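Local atomic coordinates of butyrophilin subfamily 1 member A1 (Bos taurus, PDB entry 4HH8), a protein that probably acts in the secretion of milk-fat droplets and in restraining activated T-cells, and is seen here as its two extracellular immunoglobulin-like domains. Residues 32-36 with 122-126; 50-54 with 103-107; 58-62 with 80-84. The protein carries 1 engineered substitution. One frame throughout, in Å; residues are numbered along the deposited sequence.

Contact 1: residues 32-36 with 122-126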
ATOM      1  N   ALA A  32      -1.319 -10.237  -3.036  1.00 35.14           N
ATOM      2  CA  ALA A  32      -2.074 -10.048  -1.826  1.00 34.64           C
ATOM      3  C   ALA A  32      -3.280 -10.959  -1.836  1.00 34.05           C
ATOM      4  O   ALA A  32      -3.821 -11.290  -2.893  1.00 33.58           O
ATOM      5  CB  ALA A  32      -2.532  -8.614  -1.677  1.00 34.34           C
ATOM      6  N   GLU A  33      -3.721 -11.310  -0.639  1.00 33.36           N
ATOM      7  CA  GLU A  33      -4.899 -12.130  -0.449  1.00 33.38           C
ATOM      8  C   GLU A  33      -5.892 -11.353   0.362  1.00 32.06           C
ATOM      9  O   GLU A  33      -5.535 -10.831   1.408  1.00 32.79           O
ATOM     10  CB  GLU A  33      -4.523 -13.460   0.230  1.00 33.57           C
ATOM     11  CG  GLU A  33      -3.629 -14.331  -0.725  1.00 36.44           C
ATOM     12  CD  GLU A  33      -3.427 -15.778  -0.222  1.00 40.32           C
ATOM     13  OE1 GLU A  33      -4.181 -16.226   0.650  1.00 40.63           O
ATOM     14  OE2 GLU A  33      -2.483 -16.455  -0.674  1.00 43.34           O
ATOM     15  N   LEU A  34      -7.125 -11.277  -0.146  1.00 31.27           N
ATOM     16  CA  LEU A  34      -8.244 -10.584   0.476  1.00 31.38           C
ATOM     17  C   LEU A  34      -9.238 -11.603   1.008  1.00 31.49           C
ATOM     18  O   LEU A  34     -10.055 -12.098   0.268  1.00 32.63           O
ATOM     19  CB  LEU A  34      -8.952  -9.688  -0.524  1.00 29.98           C
ATOM     20  CG  LEU A  34      -8.259  -8.382  -0.929  1.00 33.61           C
ATOM     21  CD1 LEU A  34      -6.750  -8.529  -1.085  1.00 34.24           C
ATOM     22  CD2 LEU A  34      -8.880  -7.862  -2.201  1.00 31.83           C
ATOM     23  N   PRO A  35      -9.181 -11.905   2.309  1.00 32.43           N
ATOM     24  CA  PRO A  35      -9.997 -13.013   2.870  1.00 32.77           C
ATOM     25  C   PRO A  35     -11.345 -12.528   3.322  1.00 34.97           C
ATOM     26  O   PRO A  35     -11.513 -11.346   3.631  1.00 36.26           O
ATOM     27  CB  PRO A  35      -9.169 -13.501   4.054  1.00 32.59           C
ATOM     28  CG  PRO A  35      -8.203 -12.253   4.415  1.00 34.58           C
ATOM     29  CD  PRO A  35      -8.361 -11.210   3.321  1.00 30.52           C
ATOM     30  N   CYS A  36     -12.328 -13.407   3.265  1.00 36.29           N
ATOM     31  CA  CYS A  36     -13.609 -13.207   3.914  1.00 37.98           C
ATOM     32  C   CYS A  36     -14.103 -14.605   4.272  1.00 38.80           C
ATOM     33  O   CYS A  36     -13.743 -15.589   3.606  1.00 39.28           O
ATOM     34  CB  CYS A  36     -14.611 -12.524   3.003  1.00 37.13           C
ATOM     35  SG  CYS A  36     -14.322 -10.787   2.738  1.00 41.63           S
ATOM     36  N   ILE A 122     -16.404  -6.099   4.053  1.00 40.38           N
ATOM     37  CA  ILE A 122     -15.489  -5.123   3.499  1.00 40.40           C
ATOM     38  C   ILE A 122     -14.092  -5.615   3.795  1.00 39.75           C
ATOM     39  O   ILE A 122     -13.839  -6.082   4.896  1.00 40.08           O
ATOM     40  CB  ILE A 122     -15.734  -3.735   4.162  1.00 40.63           C
ATOM     41  CG1 ILE A 122     -17.056  -3.152   3.656  1.00 42.33           C
ATOM     42  CG2 ILE A 122     -14.583  -2.738   3.920  1.00 40.19           C
ATOM     43  CD1 ILE A 122     -17.574  -1.959   4.445  1.00 43.13           C
ATOM     44  N   VAL A 123     -13.209  -5.568   2.801  1.00 39.37           N
ATOM     45  CA  VAL A 123     -11.768  -5.779   3.013  1.00 39.44           C
ATOM     46  C   VAL A 123     -11.029  -4.553   2.493  1.00 39.97           C
ATOM     47  O   VAL A 123     -11.335  -4.032   1.399  1.00 39.78           O
ATOM     48  CB  VAL A 123     -11.231  -7.015   2.253  1.00 40.39           C
ATOM     49  CG1 VAL A 123      -9.847  -7.473   2.811  1.00 40.60           C
ATOM     50  CG2 VAL A 123     -12.193  -8.150   2.317  1.00 39.73           C
ATOM     51  N   HIS A 124     -10.073  -4.066   3.275  1.00 39.43           N
ATOM     52  CA  HIS A 124      -9.310  -2.913   2.860  1.00 39.67           C
ATOM     53  C   HIS A 124      -7.990  -3.458   2.427  1.00 38.54           C
ATOM     54  O   HIS A 124      -7.374  -4.189   3.175  1.00 38.55           O
ATOM     55  CB  HIS A 124      -9.134  -1.885   3.991  1.00 39.92           C
ATOM     56  CG  HIS A 124     -10.423  -1.288   4.472  1.00 42.79           C
ATOM     57  ND1 HIS A 124     -11.099  -0.301   3.775  1.00 44.55           N
ATOM     58  CD2 HIS A 124     -11.164  -1.540   5.584  1.00 45.14           C
ATOM     59  CE1 HIS A 124     -12.193   0.036   4.441  1.00 45.83           C
ATOM     60  NE2 HIS A 124     -12.259  -0.706   5.539  1.00 47.72           N
ATOM     61  N   LEU A 125      -7.597  -3.170   1.186  1.00 37.38           N
ATOM     62  CA  LEU A 125      -6.228  -3.421   0.755  1.00 35.67           C
ATOM     63  C   LEU A 125      -5.391  -2.160   0.929  1.00 34.66           C
ATOM     64  O   LEU A 125      -5.756  -1.097   0.463  1.00 35.48           O
ATOM     65  CB  LEU A 125      -6.195  -3.867  -0.705  1.00 35.72           C
ATOM     66  CG  LEU A 125      -4.779  -4.220  -1.156  1.00 35.28           C
ATOM     67  CD1 LEU A 125      -4.187  -5.323  -0.280  1.00 33.27           C
ATOM     68  CD2 LEU A 125      -4.778  -4.607  -2.613  1.00 35.34           C
ATOM     69  N   LYS A 126      -4.280  -2.264   1.636  1.00 34.54           N
ATOM     70  CA  LYS A 126      -3.363  -1.130   1.768  1.00 33.63           C
ATOM     71  C   LYS A 126      -2.087  -1.471   1.063  1.00 32.02           C
ATOM     72  O   LYS A 126      -1.407  -2.357   1.501  1.00 31.76           O
ATOM     73  CB  LYS A 126      -3.022  -0.850   3.243  1.00 33.82           C
ATOM     74  CG  LYS A 126      -4.142  -0.200   4.064  1.00 37.57           C
ATOM     75  CD  LYS A 126      -4.341   1.227   3.692  1.00 40.33           C
ATOM     76  CE  LYS A 126      -5.138   1.923   4.741  1.00 43.28           C
ATOM     77  NZ  LYS A 126      -5.253   3.314   4.297  1.00 45.59           N
TER

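Contact 2: residues 50-54 with 103-107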
ATOM      1  N   ARG A  50     -18.263 -13.178  -4.949  1.00 32.60           N
ATOM      2  CA  ARG A  50     -17.970 -12.006  -5.773  1.00 33.67           C
ATOM      3  C   ARG A  50     -17.119 -11.005  -5.000  1.00 33.47           C
ATOM      4  O   ARG A  50     -17.516 -10.569  -3.922  1.00 34.68           O
ATOM      5  CB  ARG A  50     -19.265 -11.311  -6.205  1.00 33.11           C
ATOM      6  CG  ARG A  50     -19.044 -10.094  -7.105  1.00 36.40           C
ATOM      7  CD  ARG A  50     -20.333  -9.274  -7.368  1.00 37.18           C
ATOM      8  NE  ARG A  50     -21.285 -10.076  -8.131  1.00 39.22           N
ATOM      9  CZ  ARG A  50     -21.449 -10.043  -9.452  1.00 40.12           C
ATOM     10  NH1 ARG A  50     -20.736  -9.218 -10.222  1.00 43.28           N
ATOM     11  NH2 ARG A  50     -22.339 -10.858 -10.009  1.00 39.72           N
ATOM     12  N   TRP A  51     -15.962 -10.642  -5.519  1.00 32.81           N
ATOM     13  CA  TRP A  51     -15.243  -9.498  -4.956  1.00 33.13           C
ATOM     14  C   TRP A  51     -15.392  -8.340  -5.928  1.00 33.45           C
ATOM     15  O   TRP A  51     -15.316  -8.528  -7.146  1.00 31.84           O
ATOM     16  CB  TRP A  51     -13.768  -9.827  -4.750  1.00 33.16           C
ATOM     17  CG  TRP A  51     -13.428 -10.449  -3.448  1.00 35.15           C
ATOM     18  CD1 TRP A  51     -12.769  -9.867  -2.430  1.00 36.42           C
ATOM     19  CD2 TRP A  51     -13.696 -11.793  -3.039  1.00 38.58           C
ATOM     20  NE1 TRP A  51     -12.596 -10.756  -1.405  1.00 38.72           N
ATOM     21  CE2 TRP A  51     -13.158 -11.948  -1.754  1.00 39.28           C
ATOM     22  CE3 TRP A  51     -14.277 -12.900  -3.671  1.00 44.88           C
ATOM     23  CZ2 TRP A  51     -13.226 -13.145  -1.043  1.00 43.71           C
ATOM     24  CZ3 TRP A  51     -14.351 -14.103  -2.971  1.00 49.28           C
ATOM     25  CH2 TRP A  51     -13.822 -14.209  -1.656  1.00 47.62           C
ATOM     26  N   PHE A  52     -15.644  -7.145  -5.407  1.00 35.12           N
ATOM     27  CA  PHE A  52     -15.793  -5.984  -6.273  1.00 36.75           C
ATOM     28  C   PHE A  52     -15.325  -4.727  -5.566  1.00 38.90           C
ATOM     29  O   PHE A  52     -15.087  -4.726  -4.345  1.00 38.53           O
ATOM     30  CB  PHE A  52     -17.238  -5.856  -6.794  1.00 35.99           C
ATOM     31  CG  PHE A  52     -18.276  -5.584  -5.721  1.00 37.62           C
ATOM     32  CD1 PHE A  52     -18.685  -4.280  -5.449  1.00 36.17           C
ATOM     33  CD2 PHE A  52     -18.861  -6.631  -5.012  1.00 39.35           C
ATOM     34  CE1 PHE A  52     -19.636  -4.005  -4.492  1.00 37.48           C
ATOM     35  CE2 PHE A  52     -19.830  -6.384  -4.054  1.00 39.91           C
ATOM     36  CZ  PHE A  52     -20.233  -5.052  -3.795  1.00 39.45           C
ATOM     37  N   ARG A  53     -15.200  -3.653  -6.331  1.00 41.58           N
ATOM     38  CA  ARG A  53     -14.766  -2.397  -5.765  1.00 44.07           C
ATOM     39  C   ARG A  53     -15.928  -1.422  -5.711  1.00 46.89           C
ATOM     40  O   ARG A  53     -16.715  -1.432  -4.763  1.00 47.67           O
ATOM     41  CB  ARG A  53     -13.565  -1.877  -6.536  1.00 43.64           C
ATOM     42  CG  ARG A  53     -12.308  -2.639  -6.141  1.00 41.81           C
ATOM     43  CD  ARG A  53     -11.089  -2.184  -6.826  1.00 39.53           C
ATOM     44  NE  ARG A  53     -10.482  -1.034  -6.179  1.00 40.55           N
ATOM     45  CZ  ARG A  53      -9.316  -0.521  -6.558  1.00 40.72           C
ATOM     46  NH1 ARG A  53      -8.665  -1.056  -7.578  1.00 40.73           N
ATOM     47  NH2 ARG A  53      -8.811   0.540  -5.956  1.00 40.20           N
ATOM     48  N   GLU A  54     -16.085  -0.625  -6.752  1.00 50.51           N
ATOM     49  CA  GLU A  54     -17.118   0.394  -6.751  1.00 53.48           C
ATOM     50  C   GLU A  54     -18.432  -0.145  -7.338  1.00 54.39           C
ATOM     51  O   GLU A  54     -19.484   0.031  -6.726  1.00 55.36           O
ATOM     52  CB  GLU A  54     -16.599   1.686  -7.409  1.00 54.15           C
ATOM     53  CG  GLU A  54     -15.844   2.603  -6.396  1.00 57.19           C
ATOM     54  CD  GLU A  54     -14.454   3.071  -6.877  1.00 63.38           C
ATOM     55  OE1 GLU A  54     -14.361   3.708  -7.964  1.00 66.52           O
ATOM     56  OE2 GLU A  54     -13.445   2.812  -6.160  1.00 64.33           O
ATOM     57  N   SER A 103      -2.632   1.433  -7.815  1.00 33.63           N
ATOM     58  CA  SER A 103      -4.065   1.552  -8.153  1.00 33.73           C
ATOM     59  C   SER A 103      -4.977   0.488  -7.510  1.00 32.83           C
ATOM     60  O   SER A 103      -6.197   0.687  -7.432  1.00 32.62           O
ATOM     61  CB  SER A 103      -4.243   1.487  -9.673  1.00 34.50           C
ATOM     62  OG  SER A 103      -3.569   0.331 -10.160  1.00 35.99           O
ATOM     63  N   ASP A 104      -4.399  -0.631  -7.052  1.00 32.17           N
ATOM     64  CA  ASP A 104      -5.148  -1.665  -6.333  1.00 31.39           C
ATOM     65  C   ASP A 104      -5.510  -1.281  -4.895  1.00 33.04           C
ATOM     66  O   ASP A 104      -6.363  -1.936  -4.263  1.00 32.66           O
ATOM     67  CB  ASP A 104      -4.350  -2.963  -6.303  1.00 31.24           C
ATOM     68  CG  ASP A 104      -4.178  -3.555  -7.674  1.00 30.61           C
ATOM     69  OD1 ASP A 104      -5.134  -3.433  -8.482  1.00 31.65           O
ATOM     70  OD2 ASP A 104      -3.121  -4.156  -7.933  1.00 27.84           O
ATOM     71  N   ASP A 105      -4.864  -0.236  -4.369  1.00 33.22           N
ATOM     72  CA  ASP A 105      -5.164   0.274  -3.017  1.00 34.17           C
ATOM     73  C   ASP A 105      -6.614   0.724  -2.901  1.00 34.34           C
ATOM     74  O   ASP A 105      -7.127   1.387  -3.800  1.00 33.99           O
ATOM     75  CB  ASP A 105      -4.274   1.482  -2.736  1.00 34.78           C
ATOM     76  CG  ASP A 105      -4.267   1.876  -1.278  1.00 36.55           C
ATOM     77  OD1 ASP A 105      -3.299   1.538  -0.578  1.00 38.98           O
ATOM     78  OD2 ASP A 105      -5.226   2.517  -0.827  1.00 39.99           O
ATOM     79  N   GLY A 106      -7.268   0.355  -1.803  1.00 34.32           N
ATOM     80  CA  GLY A 106      -8.627   0.809  -1.541  1.00 34.45           C
ATOM     81  C   GLY A 106      -9.525  -0.235  -0.906  1.00 35.18           C
ATOM     82  O   GLY A 106      -9.071  -1.272  -0.413  1.00 35.09           O
ATOM     83  N   GLU A 107     -10.814   0.040  -0.963  1.00 36.12           N
ATOM     84  CA  GLU A 107     -11.849  -0.763  -0.311  1.00 37.26           C
ATOM     85  C   GLU A 107     -12.367  -1.803  -1.289  1.00 36.94           C
ATOM     86  O   GLU A 107     -12.667  -1.495  -2.453  1.00 37.31           O
ATOM     87  CB  GLU A 107     -13.010   0.160   0.106  1.00 37.41           C
ATOM     88  CG  GLU A 107     -14.128  -0.544   0.877  1.00 42.64           C
ATOM     89  CD  GLU A 107     -15.384   0.338   1.060  1.00 48.50           C
ATOM     90  OE1 GLU A 107     -15.462   1.022   2.116  1.00 47.91           O
ATOM     91  OE2 GLU A 107     -16.268   0.361   0.138  1.00 49.26           O
TER

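Contact 3: residues 58-62 with 80-84. Unlike the reference sequence in segment 58-62: L62 (reference Val).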
ATOM      1  N   PRO A  58     -18.753  -4.778 -13.619  1.00 47.26           N
ATOM      2  CA  PRO A  58     -17.890  -5.965 -13.574  1.00 45.11           C
ATOM      3  C   PRO A  58     -17.093  -6.025 -12.268  1.00 43.79           C
ATOM      4  O   PRO A  58     -16.819  -4.985 -11.656  1.00 42.56           O
ATOM      5  CB  PRO A  58     -16.963  -5.791 -14.772  1.00 45.30           C
ATOM      6  CG  PRO A  58     -17.301  -4.460 -15.402  1.00 45.32           C
ATOM      7  CD  PRO A  58     -18.201  -3.724 -14.491  1.00 46.60           C
ATOM      8  N   ALA A  59     -16.770  -7.254 -11.848  1.00 42.27           N
ATOM      9  CA  ALA A  59     -16.231  -7.531 -10.529  1.00 40.61           C
ATOM     10  C   ALA A  59     -14.728  -7.704 -10.617  1.00 39.46           C
ATOM     11  O   ALA A  59     -14.182  -7.850 -11.704  1.00 38.93           O
ATOM     12  CB  ALA A  59     -16.872  -8.792  -9.953  1.00 41.14           C
ATOM     13  N   VAL A  60     -14.063  -7.636  -9.463  1.00 37.40           N
ATOM     14  CA  VAL A  60     -12.658  -7.994  -9.348  1.00 34.75           C
ATOM     15  C   VAL A  60     -12.503  -9.505  -9.593  1.00 34.36           C
ATOM     16  O   VAL A  60     -11.577  -9.943 -10.284  1.00 33.92           O
ATOM     17  CB  VAL A  60     -12.122  -7.601  -7.932  1.00 35.03           C
ATOM     18  CG1 VAL A  60     -10.710  -8.158  -7.681  1.00 32.61           C
ATOM     19  CG2 VAL A  60     -12.136  -6.119  -7.784  1.00 31.31           C
ATOM     20  N   PHE A  61     -13.399 -10.289  -8.991  1.00 33.51           N
ATOM     21  CA  PHE A  61     -13.366 -11.745  -9.071  1.00 32.71           C
ATOM     22  C   PHE A  61     -14.794 -12.284  -8.890  1.00 33.59           C
ATOM     23  O   PHE A  61     -15.584 -11.785  -8.056  1.00 32.79           O
ATOM     24  CB  PHE A  61     -12.394 -12.384  -8.068  1.00 32.41           C
ATOM     25  CG  PHE A  61     -12.434 -13.889  -8.089  1.00 32.40           C
ATOM     26  CD1 PHE A  61     -11.650 -14.609  -8.984  1.00 28.74           C
ATOM     27  CD2 PHE A  61     -13.319 -14.578  -7.287  1.00 29.52           C
ATOM     28  CE1 PHE A  61     -11.732 -16.001  -9.042  1.00 31.28           C
ATOM     29  CE2 PHE A  61     -13.416 -15.965  -7.364  1.00 31.07           C
ATOM     30  CZ  PHE A  61     -12.620 -16.680  -8.237  1.00 29.32           C
ATOM     31  N   LEU A  62     -15.149 -13.242  -9.736  1.00 33.73           N
ATOM     32  CA  LEU A  62     -16.468 -13.845  -9.679  1.00 35.71           C
ATOM     33  C   LEU A  62     -16.393 -15.356  -9.907  1.00 36.32           C
ATOM     34  O   LEU A  62     -15.859 -15.830 -10.921  1.00 36.92           O
ATOM     35  CB  LEU A  62     -17.451 -13.160 -10.635  1.00 35.44           C
ATOM     36  CG  LEU A  62     -18.896 -13.662 -10.551  1.00 38.96           C
ATOM     37  CD1 LEU A  62     -19.485 -13.567  -9.128  1.00 39.20           C
ATOM     38  CD2 LEU A  62     -19.847 -12.985 -11.597  1.00 41.10           C
ATOM     39  N   ARG A  80      -5.072 -11.995 -13.364  1.00 40.35           N
ATOM     40  CA  ARG A  80      -4.212 -11.796 -12.175  1.00 39.32           C
ATOM     41  C   ARG A  80      -4.953 -12.103 -10.860  1.00 38.65           C
ATOM     42  O   ARG A  80      -4.422 -11.869  -9.780  1.00 38.50           O
ATOM     43  CB  ARG A  80      -3.589 -10.381 -12.175  1.00 39.13           C
ATOM     44  CG  ARG A  80      -4.570  -9.236 -12.431  1.00 39.97           C
ATOM     45  CD  ARG A  80      -3.890  -7.848 -12.714  1.00 42.37           C
ATOM     46  NE  ARG A  80      -3.121  -7.414 -11.567  1.00 40.84           N
ATOM     47  CZ  ARG A  80      -3.418  -6.404 -10.755  1.00 41.75           C
ATOM     48  NH1 ARG A  80      -4.449  -5.578 -10.976  1.00 40.81           N
ATOM     49  NH2 ARG A  80      -2.610  -6.189  -9.734  1.00 39.81           N
ATOM     50  N   VAL A  81      -6.174 -12.630 -10.964  1.00 37.71           N
ATOM     51  CA  VAL A  81      -6.993 -12.977  -9.792  1.00 37.33           C
ATOM     52  C   VAL A  81      -7.320 -14.464  -9.759  1.00 37.08           C
ATOM     53  O   VAL A  81      -7.465 -15.100 -10.803  1.00 37.97           O
ATOM     54  CB  VAL A  81      -8.328 -12.183  -9.727  1.00 37.03           C
ATOM     55  CG1 VAL A  81      -8.072 -10.696  -9.589  1.00 36.77           C
ATOM     56  CG2 VAL A  81      -9.200 -12.457 -10.963  1.00 36.95           C
ATOM     57  N   SER A  82      -7.425 -15.014  -8.553  1.00 36.29           N
ATOM     58  CA  SER A  82      -7.752 -16.425  -8.342  1.00 35.10           C
ATOM     59  C   SER A  82      -8.271 -16.638  -6.936  1.00 34.99           C
ATOM     60  O   SER A  82      -7.940 -15.895  -6.027  1.00 34.75           O
ATOM     61  CB  SER A  82      -6.552 -17.363  -8.621  1.00 35.09           C
ATOM     62  OG  SER A  82      -5.480 -17.150  -7.714  1.00 33.61           O
ATOM     63  N   LEU A  83      -9.055 -17.696  -6.768  1.00 34.87           N
ATOM     64  CA  LEU A  83      -9.713 -17.996  -5.527  1.00 34.10           C
ATOM     65  C   LEU A  83      -8.761 -18.808  -4.708  1.00 34.84           C
ATOM     66  O   LEU A  83      -8.199 -19.780  -5.207  1.00 35.18           O
ATOM     67  CB  LEU A  83     -10.960 -18.840  -5.805  1.00 33.95           C
ATOM     68  CG  LEU A  83     -11.885 -19.112  -4.623  1.00 31.70           C
ATOM     69  CD1 LEU A  83     -12.367 -17.799  -3.991  1.00 25.83           C
ATOM     70  CD2 LEU A  83     -13.024 -19.987  -5.106  1.00 31.75           C
ATOM     71  N   VAL A  84      -8.548 -18.384  -3.466  1.00 35.06           N
ATOM     72  CA  VAL A  84      -7.889 -19.227  -2.468  1.00 36.08           C
ATOM     73  C   VAL A  84      -8.996 -19.985  -1.706  1.00 36.90           C
ATOM     74  O   VAL A  84      -9.938 -19.377  -1.175  1.00 36.80           O
ATOM     75  CB  VAL A  84      -7.009 -18.416  -1.516  1.00 35.80           C
ATOM     76  CG1 VAL A  84      -6.320 -19.353  -0.471  1.00 36.97           C
ATOM     77  CG2 VAL A  84      -5.972 -17.616  -2.305  1.00 34.70           C
TER

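Contact 1: residues 32-36 with 122-126
V123 and L34 meet in the buried interior between the two sheets of the V-type immunoglobulin domain, their CA atoms 6.5 Å apart, and show how a beta sandwich closes mainly through side chains. Strand 32-36 belongs to one sheet and strand 122-126 to the other. Their axes run nearly antiparallel, at 163°, and come within 7.6 Å of each other. Residues alternate, so that A32, L34 and C36 send their side chains inward to meet V123 and L125.

L34 can be followed outward. L34 CB lies 4.1 Å from V123 CG1, and its CG stays beside that same methyl. With CG anti to the carbonyl carbon (chi1 -74°), the chain then leads L34 CD1 on to L125 CD1, 4.2 Å away, the two leucines crossing at about a right angle. L125 CD1 also touches A32 CB, at 3.9 Å, and so serves two residues of the facing strand.

V123 divides its two methyls. CG1, anti to the backbone N (chi1 -163°), touches both L34 CB and P35 CD, while V123 CG2 rests 3.4 Å from C36 SG and close to P35 O. Trimming this valine to an alanine here would probably open a gap beside L34 and P35 and leave the C36 sulphur without its methyl neighbour. That sulphur is half of the C36-C110 disulfide joining the two sheets. With side-chain contacts that are all apolar, and P35 O the one polar atom touching them, cohesion here rests on shape and burial, and the one covalent tie runs alongside.

Contact 2: residues 50-54 with 103-107
R53 and E107 are the pair whose backbones come nearest, with CA atoms 6.4 Å apart. R53 follows directly on the end of strand 48-52, and E107 is the second residue of strand 106-114, the antiparallel neighbour of strand 48-52 in the sheet. Before E107 the chain passes through a short 3-10 turn at S103 and D104, and then through G106, whose backbone angles would jam a CB against the carbonyl O of D105.

Across this corner reaches the side chain of R53. R53 CG passes 3.9 Å from E107 O, and a bend at chi3 (84°) turns the guanidinium toward the 3-10 turn. There two nitrogens grip a single atom end-on: S103 O accepts from R53 NH1 at 3.0 Å and from R53 NH2 at 3.0 Å, with N-H...O angles of 147° and 148°. The acceptor lies in the guanidinium plane, so the two bonds hold the end of the guanidinium on that one oxygen. D104 O lies over one face of the R53 guanidinium, 3.7 Å above the plane and toward the rim. D105 O approaches R53 NH2 obliquely to 2.9 Å, but at an angle too poor for a hydrogen bond.

The carboxylate of D104 is turned elsewhere. D104 OD1 remains 4.4 Å from R53 NH1, a distance at which the charges may still attract, whereas OD2 forms a salt bridge with R80. D105 OD1 accepts from the backbone N of V127.

The sequence from D104 through G106 and Y108 to C110 is the Asp-X-Gly-X-Tyr-X-Cys signature of immunoglobulin V-set domains. The hydrogen bond from Y108 OH to D104 O makes the tyrosine corner of this fold, and R53, just past the end of strand 48-52, bonds to S103 O in the same turn.

Contact 3: residues 58-62 with 80-84
V60 and F61, neighbours in sequence, both face W51 of the adjoining strand, a classic beta bulge, and both also touch V81 on the other sheet. At the bulge, two consecutive residues thus touch one valine, a worked case of an irregular strand within the packing of an immunoglobulin V-set sandwich. Strand 61-64 belongs to the sheet that also holds strands 48-52 and 106-114; strand 81-85 is an outermost strand of the facing sheet. F61 and V81 have their CA atoms 6.5 Å apart, and apolar contact alone joins the side chains.

V81 meets both bulge residues. V81 CG1 lies 4.1 Å from V60 CG1, the two side chains crossing at about a right angle, while V81 CG2 takes the place between its own backbone N and carbonyl carbon and comes 3.5 Å from V60 O. V81 CG2 also lies at the edge of the F61 ring, in its plane, 3.8 Å from F61 CD1.

F61 carries most of the contact. With CG anti to the backbone N (chi1 176°), the ring extends across to strand 81-84 and passes from V81 to L83, with CE1 beside S82 CA on the way. V95 of strand 92-97 also touches this phenylalanine, so the ring is inserted among residues of two adjacent strands of the facing sheet. At the far end of the ring L83 meets it twice, L83 CB lying 3.7 Å from F61 CZ and the methyl L83 CD1 4.0 Å from F61 CE2.

How the contacts relate
The three contacts occupy one V-type domain and nest along the chain, contact 3 inside the loop closed by contact 2 and contact 2 inside that of contact 1. Contacts 1 and 2, centres about 9 Å apart, share a sheet, where L125 N probably donates to G106 O at 2.9 Å. Contact 2 joins contact 3, about 10 Å away between centres, through a probable bond from W51 N to F61 O (2.8 Å) and through the D104-R80 salt bridge. Contacts 1 and 3, centres about 12 Å apart, each pack one sheet on the other; contact 2 lies where strand 48-52 ends, beside the turn that leads into strand 106-114.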